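Local coordinates for putative alpha-ketoglutarate-dependent taurine dioxygenase (Burkholderia xenovorans, PDB 5HSX), which probably acts as an iron- and 2-oxoglutarate-dependent dioxygenase of the TauD/TfdA family, at residues 60-65 against 261-266; 171-176 against 226-231. One frame throughout, in Å; residues are numbered along the deposited sequence.

Contact 1. Residues 60-65 against 261-266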
loop_
_atom_site.group_PDB
_atom_site.type_symbol
_atom_site.label_atom_id
_atom_site.label_comp_id
_atom_site.label_asym_id
_atom_site.label_seq_id
_atom_site.Cartn_x
_atom_site.Cartn_y
_atom_site.Cartn_z
ATOM N N VAL B 60 0.638 -15.916 -4.180
ATOM C CA VAL B 60 0.304 -16.039 -5.590
ATOM C C VAL B 60 -1.200 -15.870 -5.751
ATOM O O VAL B 60 -1.987 -16.181 -4.847
ATOM C CB VAL B 60 0.795 -17.371 -6.197
ATOM C CG1 VAL B 60 2.329 -17.427 -6.153
ATOM C CG2 VAL B 60 0.196 -18.580 -5.465
ATOM N N PHE B 61 -1.597 -15.354 -6.912
ATOM C CA PHE B 61 -2.987 -14.998 -7.166
ATOM C C PHE B 61 -3.495 -15.677 -8.431
ATOM O O PHE B 61 -2.761 -15.814 -9.414
ATOM C CB PHE B 61 -3.157 -13.476 -7.307
ATOM C CG PHE B 61 -2.643 -12.691 -6.134
ATOM C CD1 PHE B 61 -3.388 -12.592 -4.968
ATOM C CD2 PHE B 61 -1.419 -12.042 -6.204
ATOM C CE1 PHE B 61 -2.921 -11.855 -3.886
ATOM C CE2 PHE B 61 -0.942 -11.301 -5.130
ATOM C CZ PHE B 61 -1.696 -11.205 -3.965
ATOM N N PHE B 62 -4.762 -16.089 -8.400
ATOM C CA PHE B 62 -5.457 -16.616 -9.563
ATOM C C PHE B 62 -6.657 -15.727 -9.859
ATOM O O PHE B 62 -7.213 -15.090 -8.957
ATOM C CB PHE B 62 -5.932 -18.068 -9.344
ATOM C CG PHE B 62 -4.843 -19.017 -8.899
ATOM C CD1 PHE B 62 -4.170 -19.811 -9.820
ATOM C CD2 PHE B 62 -4.508 -19.129 -7.553
ATOM C CE1 PHE B 62 -3.168 -20.698 -9.405
ATOM C CE2 PHE B 62 -3.513 -20.005 -7.135
ATOM C CZ PHE B 62 -2.844 -20.791 -8.062
ATOM N N ARG B 63 -7.051 -15.688 -11.129
ATOM C CA ARG B 63 -8.215 -14.936 -11.576
ATOM C C ARG B 63 -9.183 -15.854 -12.303
ATOM O O ARG B 63 -8.783 -16.854 -12.908
ATOM C CB ARG B 63 -7.823 -13.785 -12.518
ATOM C CG ARG B 63 -6.841 -12.784 -11.947
ATOM C CD ARG B 63 -7.475 -11.902 -10.893
ATOM N NE ARG B 63 -6.647 -10.732 -10.622
ATOM C CZ ARG B 63 -6.981 -9.751 -9.789
ATOM N NH1 ARG B 63 -8.126 -9.801 -9.121
ATOM N NH2 ARG B 63 -6.160 -8.724 -9.613
ATOM N N GLU B 64 -10.469 -15.499 -12.245
ATOM C CA GLU B 64 -11.514 -16.188 -13.002
ATOM C C GLU B 64 -11.595 -17.668 -12.632
ATOM O O GLU B 64 -11.772 -18.531 -13.494
ATOM C CB GLU B 64 -11.308 -16.025 -14.512
ATOM C CG GLU B 64 -11.355 -14.597 -15.005
ATOM C CD GLU B 64 -12.719 -13.976 -14.824
ATOM O OE1 GLU B 64 -12.804 -12.909 -14.180
ATOM O OE2 GLU B 64 -13.708 -14.559 -15.320
ATOM N N GLN B 65 -11.475 -17.964 -11.342
ATOM C CA GLN B 65 -11.603 -19.322 -10.814
ATOM C C GLN B 65 -12.865 -19.361 -9.952
ATOM O O GLN B 65 -12.838 -19.013 -8.772
ATOM C CB GLN B 65 -10.359 -19.711 -10.021
ATOM C CG GLN B 65 -9.055 -19.513 -10.786
ATOM C CD GLN B 65 -8.905 -20.491 -11.938
ATOM O OE1 GLN B 65 -9.419 -21.610 -11.888
ATOM N NE2 GLN B 65 -8.206 -20.072 -12.985
ATOM N N GLY B 261 -14.244 -14.488 -8.371
ATOM C CA GLY B 261 -13.449 -15.562 -8.921
ATOM C C GLY B 261 -11.961 -15.451 -8.669
ATOM O O GLY B 261 -11.201 -16.294 -9.166
ATOM N N SER B 262 -11.510 -14.448 -7.922
ATOM C CA SER B 262 -10.087 -14.354 -7.623
ATOM C C SER B 262 -9.734 -15.230 -6.428
ATOM O O SER B 262 -10.575 -15.520 -5.572
ATOM C CB SER B 262 -9.674 -12.906 -7.354
ATOM O OG SER B 262 -9.830 -12.102 -8.522
ATOM N N VAL B 263 -8.477 -15.675 -6.397
ATOM C CA VAL B 263 -7.958 -16.531 -5.335
ATOM C C VAL B 263 -6.598 -15.990 -4.921
ATOM O O VAL B 263 -5.775 -15.649 -5.774
ATOM C CB VAL B 263 -7.835 -18.004 -5.788
ATOM C CG1 VAL B 263 -7.300 -18.881 -4.640
ATOM C CG2 VAL B 263 -9.178 -18.533 -6.294
ATOM N N ALA B 264 -6.367 -15.902 -3.611
ATOM C CA ALA B 264 -5.065 -15.559 -3.055
ATOM C C ALA B 264 -4.562 -16.730 -2.224
ATOM O O ALA B 264 -5.301 -17.267 -1.392
ATOM C CB ALA B 264 -5.148 -14.291 -2.195
ATOM N N PHE B 265 -3.306 -17.116 -2.450
ATOM C CA PHE B 265 -2.679 -18.280 -1.821
ATOM C C PHE B 265 -1.361 -17.774 -1.249
ATOM O O PHE B 265 -0.457 -17.419 -2.013
ATOM C CB PHE B 265 -2.468 -19.374 -2.878
ATOM C CG PHE B 265 -1.926 -20.705 -2.367
ATOM C CD1 PHE B 265 -1.720 -20.968 -1.018
ATOM C CD2 PHE B 265 -1.642 -21.705 -3.286
ATOM C CE1 PHE B 265 -1.241 -22.210 -0.605
ATOM C CE2 PHE B 265 -1.159 -22.943 -2.882
ATOM C CZ PHE B 265 -0.953 -23.195 -1.538
ATOM N N TRP B 266 -1.247 -17.680 0.078
ATOM C CA TRP B 266 -0.053 -17.067 0.648
ATOM C C TRP B 266 0.621 -17.964 1.676
ATOM O O TRP B 266 -0.014 -18.806 2.318
ATOM C CB TRP B 266 -0.338 -15.698 1.282
ATOM C CG TRP B 266 -1.232 -15.665 2.491
ATOM C CD1 TRP B 266 -0.841 -15.697 3.800
ATOM C CD2 TRP B 266 -2.655 -15.497 2.501
ATOM N NE1 TRP B 266 -1.940 -15.593 4.624
ATOM C CE2 TRP B 266 -3.064 -15.465 3.852
ATOM C CE3 TRP B 266 -3.624 -15.389 1.500
ATOM C CZ2 TRP B 266 -4.406 -15.324 4.229
ATOM C CZ3 TRP B 266 -4.960 -15.241 1.878
ATOM C CH2 TRP B 266 -5.335 -15.222 3.232
HETATM O O HOH W 1 -11.279 -13.123 -10.765
HETATM O O HOH W 2 -12.645 -17.787 -6.451
#
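The guanidinium of R63 reaches S262 edge-on: NH1 donates to S262 OG at 2.9 Å, with the oxygen 16° out of the guanidinium plane. A bend at chi2 (-72°) also brings CD against that hydroxyl. S262 OG also hydrogen-bonds to Q259 O and to a water that accepts from E64 N, and NH1 is shared with K257 O. Beyond this polar end, V60 with F265 and F62 with V263 each form an antiparallel pair closed by two backbone hydrogen bonds. On their face, F62 CD2 packs 3.9 Å from V263 CB, and V60 and F265 lie side by side, CG2 to CB at 3.8 Å. F265 CG, anti to the backbone N (chi1 -175°), carries the ring away to meet F79 edge-to-face. On the other face F61 CD1 and CE1 both touch A264 CB at 3.7 Å. Past the strands, Q65 N donates to G261 O (2.8 Å); at the positive phi of G261 a CB would hit the preceding carbonyl O. In the mixed sheet this pair lies between strands 31-34 and 135-140; helix 44-57 covers F62 and F265 through I50 and L54, while F61 stacks on F256 and meets W152 edge-to-face.

Contact 2. Residues 171-176 against 226-231; sequences DGLRGI and KSIVGV
I176 and V229 meet at about a right angle, CD1 of the isoleucine lying 3.7 Å from CG2 of the valine. I176 CG1 is anti to its carbonyl carbon (chi1 -56°), and from there it touches both this methyl and S227 OG. The same valine leans on R174, with V229 CG2 4.1 Å from R174 CB. On the I228 side of the pairing, L173 CD1 reaches I228 CG2 at 4.1 Å, the two side chains lying at a slant to one another.

Three backbone hydrogen bonds set this register: V229 N to R174 O, I176 N to S227 O and K226 N to I176 O. Between them G175 faces I228 as a non-hydrogen-bonded pair, and its CA approaches S227 O at 3.2 Å in a CA-H...O contact. A water accepts from R174 N (2.9 Å) and donates to V229 O (2.7 Å), bridging the two segments beside the V229 N to R174 O bond.

Further out, R174 turns its charged end away to a salt bridge with E203 and to the carbonyls of T304 and Q305, while K226 NZ bonds to S223 O. I228 packs on L239 and L240 of helix 233-247, and S236 of that helix accepts from I228 N through its hydroxyl. L173 and I176 also rest on strand 200-209, at L206 and V201.

The chain leaves the pairing through a type II turn from I228 to V231, with G230 at positive phi, and enters helix 233-247. Strand 225-228 thus adds antiparallel to strand 174-179, on the side of it away from strand 200-209, in a small antiparallel sheet, with helix 233-247 against I228.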
loop_
_atom_site.group_PDB
_atom_site.type_symbol
_atom_site.label_atom_id
_atom_site.label_comp_id
_atom_site.label_asym_id
_atom_site.label_seq_id
_atom_site.Cartn_x
_atom_site.Cartn_y
_atom_site.Cartn_z
ATOM N N ASP B 171 18.082 -12.240 15.861
ATOM C CA ASP B 171 18.251 -13.695 15.746
ATOM C C ASP B 171 18.082 -14.391 17.092
ATOM O O ASP B 171 17.539 -15.503 17.168
ATOM C CB ASP B 171 19.637 -14.044 15.196
ATOM C CG ASP B 171 19.767 -13.836 13.708
ATOM O OD1 ASP B 171 18.741 -13.685 13.009
ATOM O OD2 ASP B 171 20.929 -13.827 13.239
ATOM N N GLY B 172 18.574 -13.766 18.162
ATOM C CA GLY B 172 18.566 -14.357 19.485
ATOM C C GLY B 172 17.354 -14.053 20.338
ATOM O O GLY B 172 17.296 -14.509 21.485
ATOM N N LEU B 173 16.377 -13.311 19.824
ATOM C CA LEU B 173 15.249 -12.853 20.626
ATOM C C LEU B 173 14.028 -13.744 20.445
ATOM O O LEU B 173 13.832 -14.356 19.392
ATOM C CB LEU B 173 14.883 -11.412 20.258
ATOM C CG LEU B 173 15.986 -10.378 20.514
ATOM C CD1 LEU B 173 15.517 -8.984 20.115
ATOM C CD2 LEU B 173 16.417 -10.407 21.975
ATOM N N ARG B 174 13.209 -13.805 21.499
ATOM C CA ARG B 174 11.938 -14.512 21.518
ATOM C C ARG B 174 10.820 -13.530 21.844
ATOM O O ARG B 174 11.047 -12.513 22.512
ATOM C CB ARG B 174 11.944 -15.628 22.559
ATOM C CG ARG B 174 13.200 -16.475 22.519
ATOM C CD ARG B 174 13.066 -17.568 21.495
ATOM N NE ARG B 174 12.168 -18.621 21.963
ATOM C CZ ARG B 174 11.855 -19.702 21.256
ATOM N NH1 ARG B 174 12.367 -19.876 20.043
ATOM N NH2 ARG B 174 11.024 -20.606 21.762
ATOM N N GLY B 175 9.613 -13.843 21.377
ATOM C CA GLY B 175 8.478 -12.957 21.549
ATOM C C GLY B 175 7.240 -13.705 22.005
ATOM O O GLY B 175 7.002 -14.851 21.622
ATOM N N ILE B 176 6.439 -13.029 22.828
ATOM C CA ILE B 176 5.182 -13.582 23.319
ATOM C C ILE B 176 4.054 -13.111 22.410
ATOM O O ILE B 176 3.831 -11.905 22.268
ATOM C CB ILE B 176 4.920 -13.167 24.774
ATOM C CG1 ILE B 176 6.087 -13.585 25.677
ATOM C CG2 ILE B 176 3.569 -13.739 25.249
ATOM C CD1 ILE B 176 6.338 -15.095 25.732
ATOM N N LYS B 226 3.210 -9.342 21.417
ATOM C CA LYS B 226 2.971 -8.381 22.490
ATOM C C LYS B 226 4.236 -7.893 23.168
ATOM O O LYS B 226 4.295 -6.730 23.587
ATOM C CB LYS B 226 2.053 -9.000 23.558
ATOM C CG LYS B 226 0.746 -9.540 23.006
ATOM C CD LYS B 226 0.005 -8.483 22.215
ATOM C CE LYS B 226 -1.365 -8.990 21.758
ATOM N NZ LYS B 226 -2.056 -7.918 20.979
ATOM N N SER B 227 5.245 -8.755 23.310
ATOM C CA SER B 227 6.436 -8.369 24.045
ATOM C C SER B 227 7.609 -9.245 23.622
ATOM O O SER B 227 7.432 -10.366 23.131
ATOM C CB SER B 227 6.214 -8.487 25.553
ATOM O OG SER B 227 5.931 -9.835 25.914
ATOM N N ILE B 228 8.805 -8.726 23.861
ATOM C CA ILE B 228 10.054 -9.445 23.624
ATOM C C ILE B 228 10.527 -10.007 24.956
ATOM O O ILE B 228 10.604 -9.276 25.949
ATOM C CB ILE B 228 11.106 -8.515 22.998
ATOM C CG1 ILE B 228 10.641 -8.065 21.602
ATOM C CG2 ILE B 228 12.496 -9.210 22.936
ATOM C CD1 ILE B 228 11.564 -7.019 20.937
ATOM N N VAL B 229 10.841 -11.306 24.982
ATOM C CA VAL B 229 11.222 -11.967 26.229
ATOM C C VAL B 229 12.572 -11.450 26.707
ATOM O O VAL B 229 13.515 -11.299 25.918
ATOM C CB VAL B 229 11.255 -13.492 26.034
ATOM C CG1 VAL B 229 11.761 -14.181 27.293
ATOM C CG2 VAL B 229 9.857 -13.995 25.667
ATOM N N GLY B 230 12.666 -11.152 28.004
ATOM C CA GLY B 230 13.956 -10.916 28.633
ATOM C C GLY B 230 14.499 -9.510 28.522
ATOM O O GLY B 230 15.648 -9.280 28.923
ATOM N N VAL B 231 13.719 -8.567 27.988
ATOM C CA VAL B 231 14.095 -7.159 27.958
ATOM C C VAL B 231 13.040 -6.383 28.751
ATOM O O VAL B 231 11.987 -6.912 29.100
ATOM C CB VAL B 231 14.230 -6.608 26.518
ATOM C CG1 VAL B 231 15.226 -7.464 25.707
ATOM C CG2 VAL B 231 12.887 -6.570 25.805
HETATM O O HOH W 3 14.370 -13.006 24.035
#

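Both contacts are antiparallel strand pairings, but they belong to different sheets at opposite flanks of the molecule: their centres are 35 Å apart, and about 18 Å separates their nearest atoms. Both strands of contact 2 come from the chain between the two strands of contact 1. Contact 1 is largely buried, whereas contact 2 is partly open to solvent. The sodium ion, held by H123, D125, H273 and N323, is about 11 Å from the side chain of A264 in contact 1 and about 14 Å from that of K226 in contact 2. H123, D125 and H273 form the His-X-Asp...His set that binds iron in this family, so sodium probably occupies the iron position. W266 links contact 1 to this site, meeting the H273 ring and touching D125.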